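Local coordinates for protein glutathione S-transferase (Ceriporiopsis subvermispora, PDB 6J3E) that binds glutathione and probably catalyses the attack of its thiol on electrophilic substrates, as a serine-type member of the glutathione S-transferase family, at residues Thr15-Trp20 with Val218-Gly223; Trp42-Asp47 with Asn140-Glu145; Val51-Gly56 with Asp65-Thr70. All blocks are in the same frame, centred on the assembly; numbering follows the deposited sequence.

Contact 1. Residues Thr15-Trp20 with Val218-Gly223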
ATOM      1  N   THR A  15      16.647 -24.869   8.231  1.00 61.79           N
ATOM      2  CA  THR A  15      17.782 -25.036   7.340  1.00 66.75           C
ATOM      3  C   THR A  15      19.059 -25.114   8.154  1.00 65.68           C
ATOM      4  O   THR A  15      19.157 -24.520   9.230  1.00 65.47           O
ATOM      5  CB  THR A  15      17.934 -23.889   6.324  1.00 64.48           C
ATOM      6  OG1 THR A  15      18.343 -22.689   6.997  1.00 64.91           O
ATOM      7  CG2 THR A  15      16.652 -23.646   5.558  1.00 59.73           C
ATOM      8  N   PRO A  16      20.050 -25.846   7.656  1.00 69.49           N
ATOM      9  CA  PRO A  16      21.395 -25.779   8.247  1.00 69.32           C
ATOM     10  C   PRO A  16      21.911 -24.361   8.434  1.00 66.90           C
ATOM     11  O   PRO A  16      22.721 -24.134   9.340  1.00 66.79           O
ATOM     12  CB  PRO A  16      22.245 -26.560   7.241  1.00 71.65           C
ATOM     13  CG  PRO A  16      21.283 -27.544   6.633  1.00 69.75           C
ATOM     14  CD  PRO A  16      19.937 -26.881   6.612  1.00 65.93           C
ATOM     15  N   ASP A  17      21.471 -23.402   7.605  1.00 67.51           N
ATOM     16  CA  ASP A  17      21.852 -22.001   7.798  1.00 66.11           C
ATOM     17  C   ASP A  17      21.463 -21.494   9.157  1.00 65.41           C
ATOM     18  O   ASP A  17      22.101 -20.567   9.662  1.00 63.70           O
ATOM     19  CB  ASP A  17      21.173 -21.087   6.795  1.00 59.30           C
ATOM     20  CG  ASP A  17      21.319 -21.564   5.401  1.00 67.86           C
ATOM     21  OD1 ASP A  17      21.625 -20.731   4.546  1.00 71.60           O
ATOM     22  OD2 ASP A  17      21.071 -22.760   5.124  1.00 78.63           O
ATOM     23  N   LYS A  18      20.413 -22.077   9.733  1.00 61.96           N
ATOM     24  CA  LYS A  18      19.635 -21.626  10.882  1.00 63.12           C
ATOM     25  C   LYS A  18      18.973 -20.269  10.654  1.00 62.17           C
ATOM     26  O   LYS A  18      18.388 -19.707  11.588  1.00 62.52           O
ATOM     27  CB  LYS A  18      20.453 -21.640  12.192  1.00 62.61           C
ATOM     28  CG  LYS A  18      21.406 -20.507  12.436  1.00 63.59           C
ATOM     29  CD  LYS A  18      22.646 -20.974  13.194  1.00 67.84           C
ATOM     30  CE  LYS A  18      22.294 -21.424  14.585  1.00 63.76           C
ATOM     31  NZ  LYS A  18      23.490 -21.401  15.427  1.00 65.98           N
ATOM     32  N   ALA A  19      18.994 -19.760   9.419  1.00 58.92           N
ATOM     33  CA  ALA A  19      18.384 -18.477   9.077  1.00 60.60           C
ATOM     34  C   ALA A  19      17.033 -18.718   8.413  1.00 58.77           C
ATOM     35  O   ALA A  19      16.967 -19.312   7.332  1.00 60.41           O
ATOM     36  CB  ALA A  19      19.287 -17.665   8.151  1.00 59.57           C
ATOM     37  N   TRP A  20      15.964 -18.246   9.049  1.00 56.43           N
ATOM     38  CA  TRP A  20      14.609 -18.498   8.562  1.00 50.68           C
ATOM     39  C   TRP A  20      13.710 -17.269   8.536  1.00 54.49           C
ATOM     40  O   TRP A  20      12.717 -17.282   7.808  1.00 54.13           O
ATOM     41  CB  TRP A  20      13.935 -19.555   9.439  1.00 51.77           C
ATOM     42  CG  TRP A  20      13.785 -19.030  10.808  1.00 57.12           C
ATOM     43  CD1 TRP A  20      14.688 -19.130  11.827  1.00 56.62           C
ATOM     44  CD2 TRP A  20      12.696 -18.250  11.307  1.00 57.33           C
ATOM     45  NE1 TRP A  20      14.212 -18.483  12.938  1.00 57.26           N
ATOM     46  CE2 TRP A  20      12.993 -17.930  12.643  1.00 57.38           C
ATOM     47  CE3 TRP A  20      11.488 -17.808  10.758  1.00 56.31           C
ATOM     48  CZ2 TRP A  20      12.134 -17.178  13.433  1.00 52.03           C
ATOM     49  CZ3 TRP A  20      10.642 -17.060  11.541  1.00 51.92           C
ATOM     50  CH2 TRP A  20      10.966 -16.754  12.862  1.00 54.77           C
ATOM     51  N   VAL A 218       8.743 -18.583   3.434  1.00 57.76           N
ATOM     52  CA  VAL A 218       7.773 -19.620   3.097  1.00 53.50           C
ATOM     53  C   VAL A 218       8.486 -20.840   2.551  1.00 51.91           C
ATOM     54  O   VAL A 218       8.137 -21.982   2.878  1.00 51.44           O
ATOM     55  CB  VAL A 218       6.747 -19.067   2.094  1.00 50.35           C
ATOM     56  CG1 VAL A 218       5.856 -20.178   1.574  1.00 45.01           C
ATOM     57  CG2 VAL A 218       5.925 -17.966   2.738  1.00 48.85           C
ATOM     58  N   LYS A 219       9.506 -20.616   1.717  1.00 51.49           N
ATOM     59  CA  LYS A 219      10.184 -21.732   1.072  1.00 55.36           C
ATOM     60  C   LYS A 219      10.974 -22.535   2.084  1.00 55.12           C
ATOM     61  O   LYS A 219      10.910 -23.769   2.092  1.00 57.80           O
ATOM     62  CB  LYS A 219      11.105 -21.238  -0.043  1.00 54.72           C
ATOM     63  CG  LYS A 219      11.881 -22.361  -0.735  1.00 58.96           C
ATOM     64  CD  LYS A 219      12.815 -21.828  -1.831  1.00 61.71           C
ATOM     65  CE  LYS A 219      13.454 -22.951  -2.638  1.00 56.21           C
ATOM     66  NZ  LYS A 219      14.247 -22.448  -3.782  1.00 55.90           N
ATOM     67  N   ARG A 220      11.712 -21.855   2.963  1.00 56.84           N
ATOM     68  CA  ARG A 220      12.583 -22.596   3.866  1.00 53.05           C
ATOM     69  C   ARG A 220      11.794 -23.235   4.999  1.00 56.58           C
ATOM     70  O   ARG A 220      12.063 -24.388   5.364  1.00 56.85           O
ATOM     71  CB  ARG A 220      13.688 -21.684   4.377  1.00 49.43           C
ATOM     72  CG  ARG A 220      14.754 -21.495   3.326  1.00 61.23           C
ATOM     73  CD  ARG A 220      15.444 -20.153   3.427  1.00 64.14           C
ATOM     74  NE  ARG A 220      16.653 -20.226   4.227  1.00 66.38           N
ATOM     75  CZ  ARG A 220      17.881 -20.104   3.744  1.00 63.68           C
ATOM     76  NH1 ARG A 220      18.082 -19.884   2.448  1.00 62.14           N
ATOM     77  NH2 ARG A 220      18.903 -20.190   4.576  1.00 63.77           N
ATOM     78  N   VAL A 221      10.778 -22.542   5.519  1.00 56.09           N
ATOM     79  CA  VAL A 221      10.055 -23.049   6.681  1.00 51.33           C
ATOM     80  C   VAL A 221       9.073 -24.140   6.284  1.00 54.13           C
ATOM     81  O   VAL A 221       9.039 -25.204   6.908  1.00 63.56           O
ATOM     82  CB  VAL A 221       9.362 -21.902   7.434  1.00 55.76           C
ATOM     83  CG1 VAL A 221       8.303 -22.448   8.398  1.00 54.77           C
ATOM     84  CG2 VAL A 221      10.403 -21.092   8.193  1.00 53.80           C
ATOM     85  N   LEU A 222       8.251 -23.907   5.260  1.00 56.36           N
ATOM     86  CA  LEU A 222       7.388 -24.986   4.786  1.00 55.27           C
ATOM     87  C   LEU A 222       8.194 -26.102   4.129  1.00 57.85           C
ATOM     88  O   LEU A 222       7.770 -27.266   4.151  1.00 61.19           O
ATOM     89  CB  LEU A 222       6.338 -24.448   3.818  1.00 50.70           C
ATOM     90  CG  LEU A 222       5.199 -23.685   4.491  1.00 51.55           C
ATOM     91  CD1 LEU A 222       4.054 -23.452   3.516  1.00 50.21           C
ATOM     92  CD2 LEU A 222       4.721 -24.446   5.698  1.00 46.53           C
ATOM     93  N   GLY A 223       9.353 -25.781   3.558  1.00 57.45           N
ATOM     94  CA  GLY A 223      10.227 -26.785   2.998  1.00 58.21           C
ATOM     95  C   GLY A 223      10.242 -26.786   1.483  1.00 60.31           C
ATOM     96  O   GLY A 223       9.198 -26.812   0.823  1.00 56.24           O
TER

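Contact 2. Residues Trp42-Asp47 with Asn140-Glu145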
ATOM      1  N   TRP A  42      23.315 -14.730  16.949  1.00 60.18           N
ATOM      2  CA  TRP A  42      22.065 -15.485  17.027  1.00 60.23           C
ATOM      3  C   TRP A  42      21.392 -15.259  18.375  1.00 61.29           C
ATOM      4  O   TRP A  42      21.988 -15.521  19.425  1.00 61.34           O
ATOM      5  CB  TRP A  42      22.335 -16.972  16.785  1.00 60.71           C
ATOM      6  CG  TRP A  42      22.887 -17.215  15.385  1.00 64.46           C
ATOM      7  CD1 TRP A  42      24.196 -17.443  15.035  1.00 62.61           C
ATOM      8  CD2 TRP A  42      22.149 -17.186  14.157  1.00 60.26           C
ATOM      9  NE1 TRP A  42      24.304 -17.585  13.670  1.00 62.83           N
ATOM     10  CE2 TRP A  42      23.062 -17.432  13.111  1.00 61.60           C
ATOM     11  CE3 TRP A  42      20.803 -16.986  13.843  1.00 59.81           C
ATOM     12  CZ2 TRP A  42      22.669 -17.485  11.782  1.00 62.72           C
ATOM     13  CZ3 TRP A  42      20.412 -17.054  12.524  1.00 57.07           C
ATOM     14  CH2 TRP A  42      21.339 -17.299  11.510  1.00 64.86           C
ATOM     15  N   VAL A  43      20.144 -14.790  18.343  1.00 60.35           N
ATOM     16  CA  VAL A  43      19.426 -14.395  19.549  1.00 57.43           C
ATOM     17  C   VAL A  43      18.085 -15.112  19.606  1.00 58.37           C
ATOM     18  O   VAL A  43      17.302 -15.064  18.651  1.00 58.85           O
ATOM     19  CB  VAL A  43      19.232 -12.868  19.612  1.00 60.49           C
ATOM     20  CG1 VAL A  43      18.353 -12.491  20.806  1.00 54.83           C
ATOM     21  CG2 VAL A  43      20.597 -12.171  19.686  1.00 54.34           C
ATOM     22  N   GLU A  44      17.818 -15.776  20.728  1.00 63.45           N
ATOM     23  CA  GLU A  44      16.540 -16.448  20.896  1.00 55.07           C
ATOM     24  C   GLU A  44      15.443 -15.419  21.125  1.00 57.40           C
ATOM     25  O   GLU A  44      15.680 -14.334  21.670  1.00 56.14           O
ATOM     26  CB  GLU A  44      16.594 -17.434  22.064  1.00 55.98           C
ATOM     27  CG  GLU A  44      17.569 -18.592  21.881  1.00 56.21           C
ATOM     28  CD  GLU A  44      17.162 -19.569  20.783  1.00 63.39           C
ATOM     29  OE1 GLU A  44      15.973 -19.590  20.395  1.00 59.55           O
ATOM     30  OE2 GLU A  44      18.044 -20.318  20.299  1.00 68.19           O
ATOM     31  N   TYR A  45      14.233 -15.774  20.693  1.00 55.00           N
ATOM     32  CA  TYR A  45      13.065 -14.906  20.842  1.00 57.68           C
ATOM     33  C   TYR A  45      12.942 -14.279  22.222  1.00 57.20           C
ATOM     34  O   TYR A  45      12.771 -13.052  22.301  1.00 61.63           O
ATOM     35  CB  TYR A  45      11.792 -15.692  20.490  1.00 55.44           C
ATOM     36  CG  TYR A  45      11.201 -15.309  19.157  1.00 57.03           C
ATOM     37  CD1 TYR A  45      10.562 -14.080  18.989  1.00 55.42           C
ATOM     38  CD2 TYR A  45      11.294 -16.159  18.060  1.00 51.78           C
ATOM     39  CE1 TYR A  45      10.019 -13.715  17.766  1.00 56.43           C
ATOM     40  CE2 TYR A  45      10.758 -15.798  16.823  1.00 56.04           C
ATOM     41  CZ  TYR A  45      10.115 -14.580  16.685  1.00 58.90           C
ATOM     42  OH  TYR A  45       9.581 -14.208  15.467  1.00 61.93           O
ATOM     43  N   PRO A  46      13.031 -15.023  23.329  1.00 55.15           N
ATOM     44  CA  PRO A  46      12.784 -14.395  24.636  1.00 58.90           C
ATOM     45  C   PRO A  46      13.906 -13.459  25.102  1.00 59.57           C
ATOM     46  O   PRO A  46      13.679 -12.666  26.027  1.00 53.77           O
ATOM     47  CB  PRO A  46      12.612 -15.598  25.574  1.00 57.98           C
ATOM     48  CG  PRO A  46      13.369 -16.707  24.909  1.00 58.64           C
ATOM     49  CD  PRO A  46      13.301 -16.473  23.443  1.00 49.68           C
ATOM     50  N   ASP A  47      15.088 -13.516  24.487  1.00 54.86           N
ATOM     51  CA  ASP A  47      16.190 -12.630  24.823  1.00 56.33           C
ATOM     52  C   ASP A  47      16.217 -11.377  23.972  1.00 57.21           C
ATOM     53  O   ASP A  47      17.088 -10.527  24.186  1.00 62.17           O
ATOM     54  CB  ASP A  47      17.543 -13.338  24.665  1.00 56.63           C
ATOM     55  CG  ASP A  47      17.563 -14.725  25.282  1.00 60.56           C
ATOM     56  OD1 ASP A  47      16.897 -14.939  26.317  1.00 54.84           O
ATOM     57  OD2 ASP A  47      18.247 -15.606  24.712  1.00 64.71           O
ATOM     58  N   ASN A 140      14.100 -23.426  18.230  1.00 59.91           N
ATOM     59  CA  ASN A 140      14.756 -23.987  19.404  1.00 57.05           C
ATOM     60  C   ASN A 140      13.809 -23.923  20.599  1.00 55.26           C
ATOM     61  O   ASN A 140      12.995 -23.005  20.708  1.00 60.46           O
ATOM     62  CB  ASN A 140      16.042 -23.226  19.739  1.00 56.72           C
ATOM     63  CG  ASN A 140      17.142 -23.477  18.745  1.00 56.59           C
ATOM     64  OD1 ASN A 140      17.220 -24.551  18.154  1.00 62.40           O
ATOM     65  ND2 ASN A 140      18.003 -22.481  18.548  1.00 59.43           N
ATOM     66  N   PRO A 141      13.925 -24.866  21.523  1.00 57.52           N
ATOM     67  CA  PRO A 141      12.958 -24.951  22.640  1.00 54.78           C
ATOM     68  C   PRO A 141      12.721 -23.657  23.424  1.00 54.35           C
ATOM     69  O   PRO A 141      11.571 -23.367  23.778  1.00 57.02           O
ATOM     70  CB  PRO A 141      13.578 -26.040  23.520  1.00 56.90           C
ATOM     71  CG  PRO A 141      14.340 -26.905  22.550  1.00 56.37           C
ATOM     72  CD  PRO A 141      14.862 -26.001  21.483  1.00 52.23           C
ATOM     73  N   ARG A 142      13.759 -22.864  23.716  1.00 59.55           N
ATOM     74  CA  ARG A 142      13.532 -21.629  24.472  1.00 58.97           C
ATOM     75  C   ARG A 142      12.673 -20.638  23.679  1.00 58.81           C
ATOM     76  O   ARG A 142      11.751 -20.019  24.232  1.00 55.45           O
ATOM     77  CB  ARG A 142      14.870 -20.994  24.870  1.00 58.77           C
ATOM     78  CG  ARG A 142      15.776 -21.835  25.780  1.00 60.59           C
ATOM     79  CD  ARG A 142      16.817 -20.955  26.493  1.00 61.25           C
ATOM     80  NE  ARG A 142      16.165 -19.818  27.146  1.00 62.48           N
ATOM     81  CZ  ARG A 142      16.435 -18.542  26.898  1.00 56.87           C
ATOM     82  NH1 ARG A 142      17.387 -18.208  26.029  1.00 52.44           N
ATOM     83  NH2 ARG A 142      15.753 -17.603  27.536  1.00 56.25           N
ATOM     84  N   SER A 143      12.967 -20.474  22.377  1.00 60.31           N
ATOM     85  CA  SER A 143      12.135 -19.634  21.513  1.00 58.96           C
ATOM     86  C   SER A 143      10.747 -20.229  21.318  1.00 58.26           C
ATOM     87  O   SER A 143       9.772 -19.479  21.188  1.00 57.61           O
ATOM     88  CB  SER A 143      12.793 -19.438  20.144  1.00 57.79           C
ATOM     89  OG  SER A 143      13.838 -18.469  20.169  1.00 56.16           O
ATOM     90  N   GLU A 144      10.640 -21.564  21.285  1.00 54.15           N
ATOM     91  CA  GLU A 144       9.341 -22.200  21.072  1.00 56.85           C
ATOM     92  C   GLU A 144       8.400 -21.935  22.240  1.00 57.04           C
ATOM     93  O   GLU A 144       7.223 -21.624  22.037  1.00 57.60           O
ATOM     94  CB  GLU A 144       9.510 -23.703  20.851  1.00 56.26           C
ATOM     95  CG  GLU A 144       8.261 -24.411  20.337  1.00 53.49           C
ATOM     96  CD  GLU A 144       7.219 -24.677  21.421  1.00 62.45           C
ATOM     97  OE1 GLU A 144       6.023 -24.821  21.060  1.00 61.36           O
ATOM     98  OE2 GLU A 144       7.596 -24.749  22.625  1.00 63.67           O
ATOM     99  N   GLU A 145       8.892 -22.077  23.475  1.00 57.97           N
ATOM    100  CA  GLU A 145       8.060 -21.747  24.631  1.00 60.66           C
ATOM    101  C   GLU A 145       7.549 -20.315  24.530  1.00 60.70           C
ATOM    102  O   GLU A 145       6.346 -20.052  24.682  1.00 57.06           O
ATOM    103  CB  GLU A 145       8.860 -21.961  25.928  1.00 60.24           C
ATOM    104  CG  GLU A 145       8.066 -21.764  27.239  1.00 53.92           C
ATOM    105  CD  GLU A 145       7.884 -20.290  27.644  1.00 62.53           C
ATOM    106  OE1 GLU A 145       6.792 -19.951  28.154  1.00 62.30           O
ATOM    107  OE2 GLU A 145       8.817 -19.469  27.463  1.00 64.51           O
TER
HETATM  108  O   HOH W   1      15.030 -20.584  17.998  1.00 56.26           O

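Contact 3. Residues Val51-Gly56 with Asp65-Thr70. With EDO (1,2-ethanediol), chain C; EDO (1,2-ethanediol), chain D.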
ATOM      1  N   VAL A  51      18.603  -8.196  24.718  1.00 58.39           N
ATOM      2  CA  VAL A  51      19.766  -7.841  23.915  1.00 54.73           C
ATOM      3  C   VAL A  51      19.615  -6.437  23.349  1.00 56.92           C
ATOM      4  O   VAL A  51      20.596  -5.696  23.210  1.00 59.49           O
ATOM      5  CB  VAL A  51      19.970  -8.880  22.802  1.00 57.23           C
ATOM      6  CG1 VAL A  51      20.836  -8.289  21.676  1.00 54.73           C
ATOM      7  CG2 VAL A  51      20.578 -10.156  23.358  1.00 53.62           C
ATOM      8  N   CYS A  52      18.394  -6.047  22.989  1.00 60.01           N
ATOM      9  CA  CYS A  52      18.215  -4.718  22.410  1.00 58.74           C
ATOM     10  C   CYS A  52      18.587  -3.637  23.409  1.00 56.45           C
ATOM     11  O   CYS A  52      19.184  -2.618  23.044  1.00 58.60           O
ATOM     12  CB  CYS A  52      16.778  -4.514  21.951  1.00 55.13           C
ATOM     13  SG  CYS A  52      16.329  -5.401  20.454  1.00 56.69           S
ATOM     14  N   LYS A  53      18.233  -3.839  24.676  1.00 57.77           N
ATOM     15  CA  LYS A  53      18.573  -2.845  25.678  1.00 58.16           C
ATOM     16  C   LYS A  53      20.081  -2.741  25.839  1.00 60.93           C
ATOM     17  O   LYS A  53      20.626  -1.634  25.917  1.00 61.44           O
ATOM     18  CB  LYS A  53      17.884  -3.178  26.997  1.00 56.42           C
ATOM     19  CG  LYS A  53      16.384  -3.098  26.876  1.00 57.18           C
ATOM     20  CD  LYS A  53      15.747  -2.593  28.132  1.00 53.77           C
ATOM     21  CE  LYS A  53      14.254  -2.420  27.928  1.00 53.28           C
ATOM     22  NZ  LYS A  53      13.950  -1.289  27.014  1.00 52.92           N
ATOM     23  N   GLU A  54      20.780  -3.882  25.824  1.00 60.82           N
ATOM     24  CA  GLU A  54      22.232  -3.860  25.982  1.00 60.94           C
ATOM     25  C   GLU A  54      22.901  -3.034  24.894  1.00 60.62           C
ATOM     26  O   GLU A  54      23.833  -2.273  25.172  1.00 60.89           O
ATOM     27  CB  GLU A  54      22.796  -5.283  25.985  1.00 67.93           C
ATOM     28  CG  GLU A  54      22.293  -6.159  27.140  1.00 73.01           C
ATOM     29  CD  GLU A  54      23.150  -7.406  27.361  1.00 82.34           C
ATOM     30  OE1 GLU A  54      23.023  -8.027  28.445  1.00 86.12           O
ATOM     31  OE2 GLU A  54      23.953  -7.755  26.457  1.00 85.69           O
ATOM     32  N   ILE A  55      22.432  -3.158  23.650  1.00 61.83           N
ATOM     33  CA  ILE A  55      23.068  -2.501  22.518  1.00 56.17           C
ATOM     34  C   ILE A  55      22.396  -1.191  22.154  1.00 59.04           C
ATOM     35  O   ILE A  55      22.854  -0.499  21.227  1.00 58.93           O
ATOM     36  CB  ILE A  55      23.118  -3.442  21.301  1.00 63.67           C
ATOM     37  CG1 ILE A  55      21.712  -3.875  20.906  1.00 59.98           C
ATOM     38  CG2 ILE A  55      23.945  -4.688  21.613  1.00 59.32           C
ATOM     39  CD1 ILE A  55      21.711  -4.724  19.669  1.00 58.89           C
ATOM     40  N   GLY A  56      21.339  -0.811  22.864  1.00 56.02           N
ATOM     41  CA  GLY A  56      20.720   0.474  22.610  1.00 56.44           C
ATOM     42  C   GLY A  56      19.898   0.537  21.345  1.00 55.63           C
ATOM     43  O   GLY A  56      19.845   1.584  20.703  1.00 56.33           O
ATOM     44  N   ASP A  65       1.660  -1.601  26.603  1.00 77.39           N
ATOM     45  CA  ASP A  65       2.487  -2.602  27.258  1.00 75.32           C
ATOM     46  C   ASP A  65       3.937  -2.156  27.456  1.00 71.59           C
ATOM     47  O   ASP A  65       4.663  -2.790  28.228  1.00 72.08           O
ATOM     48  CB  ASP A  65       2.432  -3.874  26.414  1.00 75.02           C
ATOM     49  CG  ASP A  65       2.783  -5.090  27.193  1.00 86.39           C
ATOM     50  OD1 ASP A  65       3.990  -5.329  27.407  1.00 85.18           O
ATOM     51  OD2 ASP A  65       1.844  -5.804  27.604  1.00100.64           O
ATOM     52  N   GLY A  66       4.376  -1.093  26.784  1.00 70.63           N
ATOM     53  CA  GLY A  66       5.768  -0.696  26.773  1.00 62.81           C
ATOM     54  C   GLY A  66       6.392  -0.853  25.398  1.00 63.61           C
ATOM     55  O   GLY A  66       5.725  -1.232  24.432  1.00 68.40           O
ATOM     56  N   PRO A  67       7.681  -0.552  25.274  1.00 64.39           N
ATOM     57  CA  PRO A  67       8.350  -0.722  23.978  1.00 63.36           C
ATOM     58  C   PRO A  67       8.457  -2.189  23.570  1.00 58.72           C
ATOM     59  O   PRO A  67       8.749  -3.061  24.390  1.00 60.54           O
ATOM     60  CB  PRO A  67       9.737  -0.106  24.215  1.00 57.86           C
ATOM     61  CG  PRO A  67       9.918  -0.133  25.692  1.00 56.30           C
ATOM     62  CD  PRO A  67       8.554   0.120  26.250  1.00 63.30           C
ATOM     63  N   TYR A  68       8.244  -2.448  22.278  1.00 57.12           N
ATOM     64  CA  TYR A  68       8.281  -3.794  21.706  1.00 61.26           C
ATOM     65  C   TYR A  68       9.524  -3.912  20.831  1.00 56.41           C
ATOM     66  O   TYR A  68       9.678  -3.166  19.858  1.00 51.71           O
ATOM     67  CB  TYR A  68       7.012  -4.066  20.896  1.00 61.66           C
ATOM     68  CG  TYR A  68       6.790  -5.491  20.420  1.00 63.88           C
ATOM     69  CD1 TYR A  68       6.224  -6.449  21.266  1.00 62.91           C
ATOM     70  CD2 TYR A  68       7.081  -5.866  19.099  1.00 58.00           C
ATOM     71  CE1 TYR A  68       5.996  -7.748  20.830  1.00 59.56           C
ATOM     72  CE2 TYR A  68       6.848  -7.166  18.655  1.00 57.74           C
ATOM     73  CZ  TYR A  68       6.306  -8.100  19.528  1.00 59.42           C
ATOM     74  OH  TYR A  68       6.075  -9.384  19.105  1.00 57.38           O
ATOM     75  N   TYR A  69      10.402  -4.846  21.170  1.00 57.14           N
ATOM     76  CA  TYR A  69      11.656  -5.019  20.458  1.00 50.04           C
ATOM     77  C   TYR A  69      11.588  -6.223  19.527  1.00 50.76           C
ATOM     78  O   TYR A  69      11.090  -7.289  19.903  1.00 52.03           O
ATOM     79  CB  TYR A  69      12.802  -5.180  21.449  1.00 50.08           C
ATOM     80  CG  TYR A  69      13.084  -3.945  22.285  1.00 54.91           C
ATOM     81  CD1 TYR A  69      13.900  -2.929  21.806  1.00 54.21           C
ATOM     82  CD2 TYR A  69      12.549  -3.804  23.559  1.00 57.03           C
ATOM     83  CE1 TYR A  69      14.180  -1.814  22.569  1.00 57.45           C
ATOM     84  CE2 TYR A  69      12.812  -2.682  24.323  1.00 54.16           C
ATOM     85  CZ  TYR A  69      13.635  -1.701  23.831  1.00 55.64           C
ATOM     86  OH  TYR A  69      13.908  -0.589  24.596  1.00 63.86           O
ATOM     87  N   THR A  70      12.102  -6.042  18.312  1.00 48.33           N
ATOM     88  CA  THR A  70      12.136  -7.070  17.282  1.00 49.52           C
ATOM     89  C   THR A  70      13.495  -7.080  16.599  1.00 52.33           C
ATOM     90  O   THR A  70      14.250  -6.101  16.631  1.00 49.24           O
ATOM     91  CB  THR A  70      11.069  -6.841  16.197  1.00 51.31           C
ATOM     92  OG1 THR A  70      11.219  -5.514  15.654  1.00 45.95           O
ATOM     93  CG2 THR A  70       9.680  -7.024  16.764  1.00 47.93           C
TER
HETATM   94  C1  EDO C 301       9.212  -8.644  22.681  1.00 57.16           C
HETATM   95  O1  EDO C 301      10.551  -8.805  22.184  1.00 54.04           O
HETATM   96  C2  EDO C 301       9.220  -7.667  23.855  1.00 59.27           C
HETATM   97  O2  EDO C 301      10.079  -6.554  23.552  1.00 59.48           O
HETATM   98  C1  EDO D 302      11.411  -5.429  11.848  1.00 57.57           C
HETATM   99  O1  EDO D 302      10.373  -6.229  12.437  1.00 64.76           O
HETATM  100  C2  EDO D 302      11.019  -5.074  10.422  1.00 63.38           C
HETATM  101  O2  EDO D 302      11.457  -6.115   9.549  1.00 60.12           O

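Contact 1. Residues Thr15-Trp20 with Val218-Gly223
R220 leaves helix 206-222 with CG anti to its carbonyl carbon (chi1 -77°) and then bends at chi3 (94°), so that its guanidinium reaches into the turn of 15-20. T15 places CG2 anti to its own carbonyl carbon, and this methyl packs on the aliphatic part of the arginine, 3.6 Å from R220 CG. The type I turn from T15 to K18, closed by K18 N to T15 O, brings D17 to the same arginine. R220 NE donates to A19 O at 3.3 Å, and the nitrogen lies almost on the C=O axis (167°). R220 NH2 forms a salt bridge with D17 OD1 at 2.8 Å; the hydrogen bond within it is weak, the two planes are close to perpendicular, and the position of NH2 is less certain. T15 OG1 donates a weak bond to D17 OD2. Beside this polar cluster W20 CB rests on V221 CG2 at 4.0 Å, while the W20 ring meets that of W217, and helix 109-136 packs on V221. The other terminal nitrogen of R220, NH1, pairs with E251. The buried guanidinium thus has a carboxylate at each terminal nitrogen and a carbonyl at NE, which probably balances its buried charge and limits its rotation, tying the loop before helix 22-34 to the all-helical C-terminal domain.

Contact 2. Residues Trp42-Asp47 with Asn140-Glu145
S143 OG donates a very short hydrogen bond to E44 OE1, 2.4 Å, arriving at the anti lone pair of that oxygen. The same hydroxyl accepts from the backbone Y45 N at 2.8 Å, so it is engaged both as donor and as acceptor. The second carboxylate oxygen is held from another direction: N140 ND2 bonds to E44 OE2 at 2.8 Å with an N-H...O angle of 163°, and E44 OE2 accepts through its syn lone pair and lies in the amide plane of N140. A water gives E44 OE1 a further bond and accepts from the backbone N140 N, linking the carboxylate to the start of helix 141-153, where N140 occupies the N-cap position. E44 can reach all of these because its chain folds at chi2 (-68°). One residue before S143 on the helix, R142 grips D47 end-on. R142 NH1 meets D47 OD2 at 3.0 Å and R142 NH2 meets D47 OD1 at 3.1 Å, both through syn lone pairs, and the planes of the two groups are only 19° apart. P46 lies over one face of this guanidinium, its CG 3.7 Å from R142 NH2. Y45 turns its CB to S143 OG (3.5 Å), but the ring leads off to F147, which it meets edge-to-face, and to R151 of the glutathione site. A carboxylate beside the first turn of a helix, with three hydrogen bonds on its two oxygens, would be favoured in its ionised form; with the R142-D47 pair it joins the loop after strand 38-42 of the thioredoxin-like domain to the C-terminal helical domain, next to the glutathione pocket.

Contact 3. Residues Val51-Gly56 with Asp65-Thr70
The ring of Y69 stands against the last turn of helix 48-55 and is approached in two different ways by neighbouring helix residues. C52 comes in obliquely: its CB is 3.3 Å from Y69 CD1, and its SG sits 4.7 Å from the centroid of the Y69 ring, 57° off the ring normal, an oblique sulfur-aromatic contact. K53 instead reaches the hydroxyl end. Its chain bends at chi2 and again at chi4 (-70°), crosses the tyrosine at about a right angle, and delivers NZ near the ring plane, where K53 NZ donates to Y69 OH at 2.5 Å. Y69 holds its CG anti to the carbonyl carbon, which directs the ring toward the helix, and P59 packs on it from the loop between. At the edge of the ring, in its plane, lies O2 of an ethanediol of chain C, probably from the crystallisation liquor, which bonds to the main chain of Y69: Y69 N donates to its O2 at 2.9 Å, nearly straight (171°), and its O1 donates to Y69 O at 2.8 Å. Its C1 also lies over a face of the Y68 ring, 3.8 Å from Y68 CE1. T70 points its CB away from the helix, and its OG1 bonds to T60. The helix itself closes at G56 with a Schellman motif. The lysine charge next to the phenol would probably polarise Y69 OH and could lower its pKa, while the diol pairs with both main-chain groups of Y69, which follows Y68 of the glutathione site and precedes L71 by two residues.

In the fold
The three contacts are concentric along the chain: 51-56 with 65-70 lies within the interval from 42-47 to 140-145, which lies within that from 15-20 to 218-223. Contact 3 is internal to the thioredoxin-like domain, whereas contacts 1 and 2 join loops after strands 5-9 and 38-42 to helices 206-222 and 141-153 of the C-terminal domain. The centres of contacts 1 and 2 are about 16 Å apart, those of contacts 2 and 3 about 15 Å, and those of contacts 1 and 3 about 26 Å. K18 makes a cation-pi contact with W42, W20 touches Y45, and V43 packs on V51, so contact 2 bridges the others. Together they adjoin the glutathione pocket, where the domains meet.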